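Local atomic coordinates of TodX (Pseudomonas putida, PDB entry 3BS0), a protein that probably carries aromatic hydrocarbons such as toluene across the outer membrane, as a beta-barrel channel of the FadL family. Residues 302-307 with 331-336. Residues are numbered along the deposited sequence; the frame is centred on the assembly and turned at random.
Sequences AYWGDV and QDITVA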
loop_
_atom_site.group_PDB
_atom_site.type_symbol
_atom_site.label_atom_id
_atom_site.label_comp_id
_atom_site.label_asym_id
_atom_site.label_seq_id
_atom_site.Cartn_x
_atom_site.Cartn_y
_atom_site.Cartn_z
ATOM N N ALA A 302 -6.545 -12.787 -0.448
ATOM C CA ALA A 302 -5.691 -12.352 0.660
ATOM C C ALA A 302 -6.189 -12.907 1.988
ATOM O O ALA A 302 -7.271 -12.555 2.451
ATOM C CB ALA A 302 -5.652 -10.834 0.722
ATOM N N TYR A 303 -5.376 -13.752 2.608
ATOM C CA TYR A 303 -5.729 -14.383 3.874
ATOM C C TYR A 303 -5.642 -13.488 5.094
ATOM O O TYR A 303 -4.942 -13.814 6.047
ATOM C CB TYR A 303 -4.856 -15.624 4.084
ATOM C CG TYR A 303 -5.089 -16.679 3.022
ATOM C CD1 TYR A 303 -4.023 -17.239 2.312
ATOM C CD2 TYR A 303 -6.384 -17.097 2.706
ATOM C CE1 TYR A 303 -4.240 -18.182 1.317
ATOM C CE2 TYR A 303 -6.614 -18.037 1.714
ATOM C CZ TYR A 303 -5.540 -18.576 1.021
ATOM O OH TYR A 303 -5.768 -19.509 0.035
ATOM N N TRP A 304 -6.352 -12.364 5.071
ATOM C CA TRP A 304 -6.349 -11.454 6.213
ATOM C C TRP A 304 -6.906 -12.200 7.411
ATOM O O TRP A 304 -6.315 -12.208 8.492
ATOM C CB TRP A 304 -7.208 -10.214 5.938
ATOM C CG TRP A 304 -6.411 -9.079 5.413
ATOM C CD1 TRP A 304 -6.508 -8.506 4.177
ATOM C CD2 TRP A 304 -5.334 -8.414 6.082
ATOM N NE1 TRP A 304 -5.552 -7.528 4.033
ATOM C CE2 TRP A 304 -4.817 -7.451 5.187
ATOM C CE3 TRP A 304 -4.748 -8.542 7.351
ATOM C CZ2 TRP A 304 -3.742 -6.620 5.518
ATOM C CZ3 TRP A 304 -3.675 -7.716 7.679
ATOM C CH2 TRP A 304 -3.185 -6.769 6.764
ATOM N N GLY A 305 -8.054 -12.829 7.198
ATOM C CA GLY A 305 -8.701 -13.586 8.246
ATOM C C GLY A 305 -7.784 -14.469 9.070
ATOM O O GLY A 305 -8.150 -14.845 10.177
ATOM N N ASP A 306 -6.601 -14.804 8.567
ATOM C CA ASP A 306 -5.715 -15.656 9.347
ATOM C C ASP A 306 -4.747 -14.869 10.227
ATOM O O ASP A 306 -3.872 -15.449 10.880
ATOM C CB ASP A 306 -4.969 -16.638 8.439
ATOM C CG ASP A 306 -5.116 -18.080 8.905
ATOM O OD1 ASP A 306 -4.359 -18.495 9.809
ATOM O OD2 ASP A 306 -6.003 -18.790 8.384
ATOM N N VAL A 307 -4.902 -13.547 10.236
ATOM C CA VAL A 307 -4.091 -12.694 11.097
ATOM C C VAL A 307 -4.897 -12.603 12.387
ATOM O O VAL A 307 -5.866 -11.844 12.471
ATOM C CB VAL A 307 -3.900 -11.262 10.525
ATOM C CG1 VAL A 307 -3.572 -10.292 11.656
ATOM C CG2 VAL A 307 -2.767 -11.247 9.509
ATOM N N GLN A 331 -11.362 -10.361 7.973
ATOM C CA GLN A 331 -11.881 -11.437 7.141
ATOM C C GLN A 331 -11.181 -11.447 5.787
ATOM O O GLN A 331 -11.044 -10.413 5.139
ATOM C CB GLN A 331 -13.401 -11.321 6.965
ATOM C CG GLN A 331 -13.963 -9.904 6.858
ATOM C CD GLN A 331 -15.484 -9.902 6.700
ATOM O OE1 GLN A 331 -16.017 -10.348 5.680
ATOM N NE2 GLN A 331 -16.186 -9.412 7.719
ATOM N N ASP A 332 -10.718 -12.625 5.383
ATOM C CA ASP A 332 -10.022 -12.808 4.116
ATOM C C ASP A 332 -10.731 -12.019 3.032
ATOM O O ASP A 332 -11.954 -12.010 2.983
ATOM C CB ASP A 332 -10.006 -14.290 3.729
ATOM C CG ASP A 332 -9.241 -15.152 4.720
ATOM O OD1 ASP A 332 -9.166 -16.380 4.522
ATOM O OD2 ASP A 332 -8.707 -14.610 5.700
ATOM N N ILE A 333 -9.970 -11.351 2.169
ATOM C CA ILE A 333 -10.564 -10.573 1.080
ATOM C C ILE A 333 -10.402 -11.291 -0.260
ATOM O O ILE A 333 -9.505 -12.111 -0.431
ATOM C CB ILE A 333 -9.930 -9.160 0.962
ATOM C CG1 ILE A 333 -10.494 -8.442 -0.267
ATOM C CG2 ILE A 333 -8.420 -9.261 0.876
ATOM C CD1 ILE A 333 -9.801 -7.142 -0.610
ATOM N N THR A 334 -11.272 -10.981 -1.213
ATOM C CA THR A 334 -11.198 -11.611 -2.520
ATOM C C THR A 334 -11.237 -10.580 -3.640
ATOM O O THR A 334 -12.107 -9.708 -3.685
ATOM C CB THR A 334 -12.341 -12.615 -2.702
ATOM O OG1 THR A 334 -12.243 -13.620 -1.687
ATOM C CG2 THR A 334 -12.264 -13.278 -4.069
ATOM N N VAL A 335 -10.283 -10.697 -4.554
ATOM C CA VAL A 335 -10.187 -9.771 -5.667
ATOM C C VAL A 335 -10.375 -10.457 -7.029
ATOM O O VAL A 335 -9.779 -11.503 -7.302
ATOM C CB VAL A 335 -8.823 -9.070 -5.637
ATOM C CG1 VAL A 335 -8.909 -7.733 -6.354
ATOM C CG2 VAL A 335 -8.365 -8.904 -4.196
ATOM N N ALA A 336 -11.214 -9.853 -7.869
ATOM C CA ALA A 336 -11.498 -10.362 -9.210
ATOM C C ALA A 336 -11.077 -9.301 -10.225
ATOM O O ALA A 336 -11.621 -8.195 -10.236
ATOM C CB ALA A 336 -12.982 -10.674 -9.352
#
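Ala302 and Ile333 form an antiparallel, hydrogen-bonded pair where two neighbouring strands of the outer-membrane beta barrel, 293-302 and 333-343, part company. The amide of Ile333 reaches Ala302 O, with 3.0 Å between Ile333 N and that oxygen and an N-H...O angle of 147°; the return bond, Ala302 N to Ile333 O, is weak. Ala302 CB and the Ile333 side chain lie on the same face of the sheet. Past this pair the first chain bends through an inverse gamma turn centred on Tyr303 into a 3-10 segment, 304-306, while the other strand runs on beside Lys300, whose backbone bonds to Val335.

The Asp332 side chain lies against the bend. Its CB sits 3.5 Å from Ala302 O, beside the strand end. CG, anti to the carbonyl carbon of its own residue (chi1 -63°), comes to 3.7 Å from Tyr303 CA. OD1 meets the rim of the Tyr303 ring, in its plane, 3.4 Å from CD2, with ring and carboxylate planes 66° apart. OD2 lies at the backbone of Gly305, modelled too close for the nature of the contact to be settled. An alanine here would keep CB at Ala302 O but would probably leave a gap beside Tyr303 CA and the ring edge without its carboxylate neighbour. The Trp304 indole meets the Tyr330 ring, its side chain touches Pro278, and its CB approaches Gln331 O. The Trp304 and Ile333 side chains run alongside each other in a common direction, and the Ile333 methyl CG2 meets the indole edge in its plane, 3.9 Å from CD1.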